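Local atomic coordinates of peptide-binding protein (Photobacterium damsela subsp. piscicida, PDB entry 6SQX), a protein that cleaves the peptidoglycan of potentially competing bacteria as a secreted NlpC/P60 endopeptidase, probably acting as a cysteine-type peptidase. Residues Q63-W68 with T224-Y229; S153-D158 with L207-T212. All blocks are in the same frame, centred on the assembly; numbering follows the deposited sequence.

Interaction 1 of 2, residues Q63-W68 with T224-Y229; sequences QYYFQW and TQWKRY
Tyr65 and Trp68 meet Trp226 across a wide separation of backbones, the CA atoms of Tyr65 and Lys227 standing 10.6 Å apart and those of Trp68 and Thr224 10.9 Å, so long aromatic side chains are needed to bridge it. Tyr65 is where the chain leaves helix 50-64, while Trp226 belongs to helix 220-226 and begins a type I turn ending at Tyr229. The polar link is a hydrogen bond of 3.0 Å from Trp226 NE1 to Tyr65 OH, nearly straight at 162°. The hydroxyl lies close to the indole plane, at its edge, where the N-H points. Tyrosine suits this place because one side chain supplies both the acceptor and apolar carbon: its CE1 comes to 4.1 Å from Trp226 CD1, the two rings meeting obliquely. Together with Trp68 the pair makes an aromatic cluster, closed by an edge-to-face (T-shaped) contact in which the six-membered ring of Trp68 turns its edge to a face of Trp226, with planes at 88°. Trp68 CZ3 touches Trp226 CD1 at 4.0 Å. Setting CG of Trp226 anti to its backbone N (chi1 179°) carries the indole toward both partners. Trp68 NE1 makes a hydrogen bond to the carbonyl oxygen of Gly143, and Tyr64 lays CD2 3.7 Å above the plane of the Tyr65 ring. Ile144 of strand 142-145 touches both tryptophans, and Pro186 packs against Tyr65 and Trp68.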
loop_
_atom_site.group_PDB
_atom_site.type_symbol
_atom_site.label_atom_id
_atom_site.label_comp_id
_atom_site.label_asym_id
_atom_site.label_seq_id
_atom_site.Cartn_x
_atom_site.Cartn_y
_atom_site.Cartn_z
ATOM N N GLN A 63 11.197 -5.111 -10.543
ATOM C CA GLN A 63 10.049 -5.626 -9.812
ATOM C C GLN A 63 8.745 -5.160 -10.441
ATOM O O GLN A 63 7.764 -5.923 -10.519
ATOM C CB GLN A 63 10.082 -5.170 -8.340
ATOM C CG GLN A 63 11.384 -5.554 -7.577
ATOM C CD GLN A 63 11.704 -7.058 -7.626
ATOM O OE1 GLN A 63 12.057 -7.584 -8.671
ATOM N NE2 GLN A 63 11.561 -7.742 -6.486
ATOM N N TYR A 64 8.717 -3.883 -10.845
ATOM C CA TYR A 64 7.484 -3.276 -11.347
ATOM C C TYR A 64 7.062 -3.882 -12.685
ATOM O O TYR A 64 5.859 -4.070 -12.935
ATOM C CB TYR A 64 7.699 -1.775 -11.512
ATOM C CG TYR A 64 6.478 -0.977 -11.884
ATOM C CD1 TYR A 64 5.462 -0.760 -10.955
ATOM C CD2 TYR A 64 6.373 -0.369 -13.138
ATOM C CE1 TYR A 64 4.352 0.043 -11.270
ATOM C CE2 TYR A 64 5.277 0.411 -13.452
ATOM C CZ TYR A 64 4.268 0.582 -12.518
ATOM O OH TYR A 64 3.170 1.389 -12.803
ATOM N N TYR A 65 8.031 -4.206 -13.545
ATOM C CA TYR A 65 7.746 -4.813 -14.849
ATOM C C TYR A 65 7.855 -6.333 -14.853
ATOM O O TYR A 65 7.815 -6.938 -15.933
ATOM C CB TYR A 65 8.654 -4.211 -15.942
ATOM C CG TYR A 65 8.361 -2.734 -16.170
ATOM C CD1 TYR A 65 7.209 -2.330 -16.847
ATOM C CD2 TYR A 65 9.237 -1.749 -15.709
ATOM C CE1 TYR A 65 6.937 -0.967 -17.064
ATOM C CE2 TYR A 65 8.955 -0.404 -15.912
ATOM C CZ TYR A 65 7.818 -0.025 -16.600
ATOM O OH TYR A 65 7.559 1.346 -16.808
ATOM N N PHE A 66 7.919 -6.957 -13.677
ATOM C CA PHE A 66 8.126 -8.403 -13.622
ATOM C C PHE A 66 7.038 -9.154 -14.369
ATOM O O PHE A 66 7.314 -10.189 -14.998
ATOM C CB PHE A 66 8.131 -8.836 -12.159
ATOM C CG PHE A 66 8.337 -10.302 -11.979
ATOM C CD1 PHE A 66 9.567 -10.891 -12.253
ATOM C CD2 PHE A 66 7.308 -11.098 -11.507
ATOM C CE1 PHE A 66 9.751 -12.269 -12.049
ATOM C CE2 PHE A 66 7.483 -12.475 -11.291
ATOM C CZ PHE A 66 8.714 -13.046 -11.587
ATOM N N GLN A 67 5.791 -8.676 -14.326
ATOM C CA GLN A 67 4.725 -9.422 -15.006
ATOM C C GLN A 67 4.851 -9.376 -16.521
ATOM O O GLN A 67 4.154 -10.124 -17.205
ATOM C CB GLN A 67 3.330 -8.911 -14.597
ATOM C CG GLN A 67 3.066 -8.989 -13.101
ATOM C CD GLN A 67 3.209 -10.379 -12.518
ATOM O OE1 GLN A 67 3.116 -11.397 -13.212
ATOM N NE2 GLN A 67 3.378 -10.420 -11.221
ATOM N N TRP A 68 5.669 -8.474 -17.056
ATOM C CA TRP A 68 5.910 -8.401 -18.487
ATOM C C TRP A 68 7.178 -9.130 -18.865
ATOM O O TRP A 68 7.562 -9.135 -20.041
ATOM C CB TRP A 68 5.973 -6.940 -18.953
ATOM C CG TRP A 68 4.672 -6.227 -18.980
ATOM C CD1 TRP A 68 3.435 -6.727 -18.646
ATOM C CD2 TRP A 68 4.469 -4.840 -19.308
ATOM N NE1 TRP A 68 2.463 -5.735 -18.795
ATOM C CE2 TRP A 68 3.081 -4.582 -19.195
ATOM C CE3 TRP A 68 5.321 -3.806 -19.715
ATOM C CZ2 TRP A 68 2.534 -3.316 -19.458
ATOM C CZ3 TRP A 68 4.766 -2.561 -19.996
ATOM C CH2 TRP A 68 3.394 -2.323 -19.845
ATOM N N THR A 224 6.952 -2.654 -26.351
ATOM C CA THR A 224 8.085 -2.007 -27.011
ATOM C C THR A 224 7.922 -0.489 -27.025
ATOM O O THR A 224 8.864 0.259 -26.714
ATOM C CB THR A 224 8.239 -2.548 -28.441
ATOM O OG1 THR A 224 8.542 -3.949 -28.390
ATOM C CG2 THR A 224 9.380 -1.828 -29.188
ATOM N N GLN A 225 6.738 -0.012 -27.405
ATOM C CA GLN A 225 6.547 1.428 -27.486
ATOM C C GLN A 225 6.499 2.055 -26.095
ATOM O O GLN A 225 7.016 3.162 -25.896
ATOM C CB GLN A 225 5.265 1.723 -28.262
ATOM C CG GLN A 225 5.315 1.305 -29.721
ATOM C CD GLN A 225 6.568 1.820 -30.420
ATOM O OE1 GLN A 225 6.894 3.011 -30.337
ATOM N NE2 GLN A 225 7.289 0.918 -31.104
ATOM N N TRP A 226 5.914 1.351 -25.115
ATOM C CA TRP A 226 5.871 1.874 -23.746
ATOM C C TRP A 226 7.271 2.263 -23.275
ATOM O O TRP A 226 7.482 3.359 -22.735
ATOM C CB TRP A 226 5.287 0.803 -22.819
ATOM C CG TRP A 226 5.224 1.230 -21.407
ATOM C CD1 TRP A 226 6.233 1.179 -20.467
ATOM C CD2 TRP A 226 4.076 1.759 -20.742
ATOM N NE1 TRP A 226 5.767 1.671 -19.253
ATOM C CE2 TRP A 226 4.439 2.003 -19.391
ATOM C CE3 TRP A 226 2.764 2.034 -21.154
ATOM C CZ2 TRP A 226 3.537 2.532 -18.459
ATOM C CZ3 TRP A 226 1.855 2.543 -20.221
ATOM C CH2 TRP A 226 2.252 2.794 -18.884
ATOM N N LYS A 227 8.248 1.382 -23.501
ATOM C CA LYS A 227 9.618 1.592 -23.046
ATOM C C LYS A 227 10.330 2.734 -23.747
ATOM O O LYS A 227 11.406 3.134 -23.293
ATOM C CB LYS A 227 10.435 0.308 -23.228
ATOM C CG LYS A 227 9.966 -0.818 -22.341
ATOM C CD LYS A 227 10.794 -2.090 -22.580
ATOM C CE LYS A 227 12.298 -1.796 -22.502
ATOM N NZ LYS A 227 13.146 -2.994 -22.170
ATOM N N ARG A 228 9.785 3.262 -24.833
ATOM C CA ARG A 228 10.437 4.370 -25.517
ATOM C C ARG A 228 9.979 5.723 -25.015
ATOM O O ARG A 228 10.626 6.730 -25.346
ATOM C CB ARG A 228 10.227 4.277 -27.035
ATOM C CG ARG A 228 10.902 3.056 -27.651
ATOM C CD ARG A 228 10.633 2.945 -29.131
ATOM N NE ARG A 228 11.195 1.700 -29.664
ATOM C CZ ARG A 228 10.984 1.237 -30.893
ATOM N NH1 ARG A 228 11.537 0.092 -31.272
ATOM N NH2 ARG A 228 10.222 1.913 -31.745
ATOM N N TYR A 229 8.893 5.772 -24.235
ATOM C CA TYR A 229 8.352 7.054 -23.812
ATOM C C TYR A 229 9.066 7.546 -22.568
ATOM O O TYR A 229 9.470 6.761 -21.703
ATOM C CB TYR A 229 6.868 6.946 -23.454
ATOM C CG TYR A 229 5.922 6.917 -24.631
ATOM C CD1 TYR A 229 5.601 8.084 -25.315
ATOM C CD2 TYR A 229 5.325 5.718 -25.046
ATOM C CE1 TYR A 229 4.715 8.057 -26.389
ATOM C CE2 TYR A 229 4.461 5.691 -26.092
ATOM C CZ TYR A 229 4.151 6.855 -26.768
ATOM O OH TYR A 229 3.276 6.785 -27.828
#

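Interaction 2 of 2, residues S153-D158 with L207-T212. With EDO (1,2-ethanediol), chain I.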
loop_
_atom_site.group_PDB
_atom_site.type_symbol
_atom_site.label_atom_id
_atom_site.label_comp_id
_atom_site.label_asym_id
_atom_site.label_seq_id
_atom_site.Cartn_x
_atom_site.Cartn_y
_atom_site.Cartn_z
ATOM N N SER A 153 -9.980 -10.352 -2.736
ATOM C CA SER A 153 -9.486 -11.720 -2.592
ATOM C C SER A 153 -10.402 -12.745 -3.245
ATOM O O SER A 153 -9.953 -13.867 -3.516
ATOM C CB SER A 153 -9.289 -12.043 -1.127
ATOM O OG SER A 153 -10.517 -12.125 -0.436
ATOM N N LEU A 154 -11.675 -12.426 -3.448
ATOM C CA LEU A 154 -12.678 -13.224 -4.134
ATOM C C LEU A 154 -13.374 -12.296 -5.114
ATOM O O LEU A 154 -13.415 -11.082 -4.882
ATOM C CB LEU A 154 -13.735 -13.720 -3.137
ATOM C CG LEU A 154 -13.246 -14.729 -2.097
ATOM C CD1 LEU A 154 -14.360 -14.995 -1.088
ATOM C CD2 LEU A 154 -12.806 -16.034 -2.799
ATOM N N PRO A 155 -13.940 -12.823 -6.190
ATOM C CA PRO A 155 -14.562 -11.932 -7.207
ATOM C C PRO A 155 -15.939 -11.455 -6.774
ATOM O O PRO A 155 -16.986 -11.952 -7.218
ATOM C CB PRO A 155 -14.628 -12.825 -8.449
ATOM C CG PRO A 155 -14.719 -14.240 -7.887
ATOM C CD PRO A 155 -13.800 -14.210 -6.674
ATOM N N THR A 156 -15.928 -10.459 -5.883
ATOM C CA THR A 156 -17.165 -9.893 -5.363
ATOM C C THR A 156 -16.866 -8.515 -4.809
ATOM O O THR A 156 -15.776 -8.274 -4.269
ATOM C CB THR A 156 -17.792 -10.760 -4.246
ATOM O OG1 THR A 156 -19.037 -10.190 -3.787
ATOM C CG2 THR A 156 -16.843 -10.904 -3.063
ATOM N N SER A 157 -17.831 -7.616 -4.992
ATOM C CA SER A 157 -17.790 -6.312 -4.354
ATOM C C SER A 157 -18.405 -6.337 -2.965
ATOM O O SER A 157 -18.325 -5.330 -2.244
ATOM C CB SER A 157 -18.490 -5.266 -5.224
ATOM O OG SER A 157 -19.825 -5.653 -5.485
ATOM N N ASP A 158 -19.009 -7.452 -2.579
ATOM C CA ASP A 158 -19.587 -7.557 -1.250
ATOM C C ASP A 158 -18.457 -7.709 -0.248
ATOM O O ASP A 158 -17.358 -8.153 -0.600
ATOM C CB ASP A 158 -20.490 -8.781 -1.197
ATOM C CG ASP A 158 -21.539 -8.691 -0.081
ATOM O OD1 ASP A 158 -21.564 -7.659 0.640
ATOM O OD2 ASP A 158 -22.348 -9.636 0.079
ATOM N N LEU A 207 -1.851 -10.206 -5.669
ATOM C CA LEU A 207 -2.634 -11.178 -6.419
ATOM C C LEU A 207 -4.096 -10.996 -6.036
ATOM O O LEU A 207 -4.420 -10.943 -4.848
ATOM C CB LEU A 207 -2.226 -12.597 -6.018
ATOM C CG LEU A 207 -3.108 -13.765 -6.489
ATOM C CD1 LEU A 207 -2.915 -13.992 -8.034
ATOM C CD2 LEU A 207 -2.744 -15.047 -5.706
ATOM N N GLY A 208 -4.986 -10.926 -7.017
ATOM C CA GLY A 208 -6.395 -10.933 -6.669
ATOM C C GLY A 208 -7.281 -10.531 -7.832
ATOM O O GLY A 208 -6.831 -10.420 -8.959
ATOM N N TRP A 209 -8.569 -10.382 -7.535
ATOM C CA TRP A 209 -9.591 -10.214 -8.555
ATOM C C TRP A 209 -9.969 -8.745 -8.716
ATOM O O TRP A 209 -10.079 -7.992 -7.729
ATOM C CB TRP A 209 -10.855 -10.977 -8.145
ATOM C CG TRP A 209 -10.653 -12.490 -8.016
ATOM C CD1 TRP A 209 -10.158 -13.161 -6.933
ATOM C CD2 TRP A 209 -10.945 -13.481 -9.007
ATOM N NE1 TRP A 209 -10.102 -14.519 -7.201
ATOM C CE2 TRP A 209 -10.606 -14.741 -8.454
ATOM C CE3 TRP A 209 -11.471 -13.427 -10.297
ATOM C CZ2 TRP A 209 -10.773 -15.945 -9.153
ATOM C CZ3 TRP A 209 -11.622 -14.619 -11.002
ATOM C CH2 TRP A 209 -11.297 -15.862 -10.418
ATOM N N VAL A 210 -10.215 -8.344 -9.961
ATOM C CA VAL A 210 -10.636 -6.976 -10.289
ATOM C C VAL A 210 -11.717 -7.073 -11.351
ATOM O O VAL A 210 -11.818 -8.083 -12.052
ATOM C CB VAL A 210 -9.472 -6.131 -10.847
ATOM C CG1 VAL A 210 -8.371 -5.905 -9.782
ATOM C CG2 VAL A 210 -8.935 -6.781 -12.150
ATOM N N PRO A 211 -12.523 -6.034 -11.515
ATOM C CA PRO A 211 -13.497 -6.037 -12.614
ATOM C C PRO A 211 -12.784 -6.196 -13.946
ATOM O O PRO A 211 -11.747 -5.579 -14.195
ATOM C CB PRO A 211 -14.146 -4.651 -12.513
ATOM C CG PRO A 211 -13.945 -4.283 -11.049
ATOM C CD PRO A 211 -12.585 -4.794 -10.720
ATOM N N THR A 212 -13.354 -7.044 -14.806
ATOM C CA THR A 212 -12.750 -7.239 -16.119
ATOM C C THR A 212 -12.625 -5.921 -16.884
ATOM O O THR A 212 -11.641 -5.710 -17.607
ATOM C CB THR A 212 -13.542 -8.282 -16.888
ATOM O OG1 THR A 212 -13.481 -9.511 -16.148
ATOM C CG2 THR A 212 -13.004 -8.478 -18.337
HETATM C C1 EDO I . -5.110 -14.602 -1.753
HETATM O O1 EDO I . -6.491 -14.372 -1.428
HETATM C C2 EDO I . -4.629 -13.416 -2.573
HETATM O O2 EDO I . -5.698 -13.026 -3.429
#
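One face of the Trp209 indole carries the ring of Pro155, while the carbonyl oxygen of Ser153 sits at the indole edge, near its plane, 3.5 Å from Trp209 CD1. The proline contact is a CH-pi interaction: Pro155 CD stands 3.6 Å from the centroid of the five-membered ring and only 3° off its normal. On the other side of the pyrrolidine ring, Pro155 CB lies 3.7 Å from Trp209 CE3, so the proline spans both rings of the indole. Its compact ring of CH2 groups, the CD slightly acidified by the adjoining nitrogen, suits the electron-rich indole face. Leu154 adds its CA, which approaches Trp209 CD1 obliquely at 3.8 Å. With Trp209 CG anti to the carbonyl carbon (chi1 -62°), the indole leans toward this chain segment. Pro155 is the centre of an inverse gamma turn, followed by an ST turn in which Thr156 OG1 accepts from Asp158 N at 3.0 Å. Gly208 takes an extended backbone shape in which a CB would be jammed against the carbonyl oxygen of Leu207, so glycine is called for here. A 1,2-ethanediol, probably from the crystallisation liquor, donates from O2 to Leu207 O at 2.8 Å. Strand 206-211 is outermost in its antiparallel sheet, beside strand 198-203, whose Leu200 touches Trp209. Trp209 NE1 makes a hydrogen bond to Glu94 OE1 of helix 90-102, and Met126 of helix 118-126 touches both Pro155 and Trp209.

Interactions 1 and 2 do not touch: their centres are about 25 Å apart and their nearest atoms about 8 Å. Both segments of interaction 2 fall in the chain between the two segments of interaction 1. Each bears on the same five-stranded antiparallel sheet, part of which matches the SH3 family. Interaction 2 uses its outermost strand 206-211, with helices 90-102 and 118-126 alongside, whereas interaction 1 brings the end of helix 50-64 to strands 142-145 and 186-192 and joins it to helix 220-226, the link to a second sheet of the same strand order. Neither contact includes Cys324, found as cysteinesulfonic acid within the NlpC/P60 range; both pack parts of the fold together.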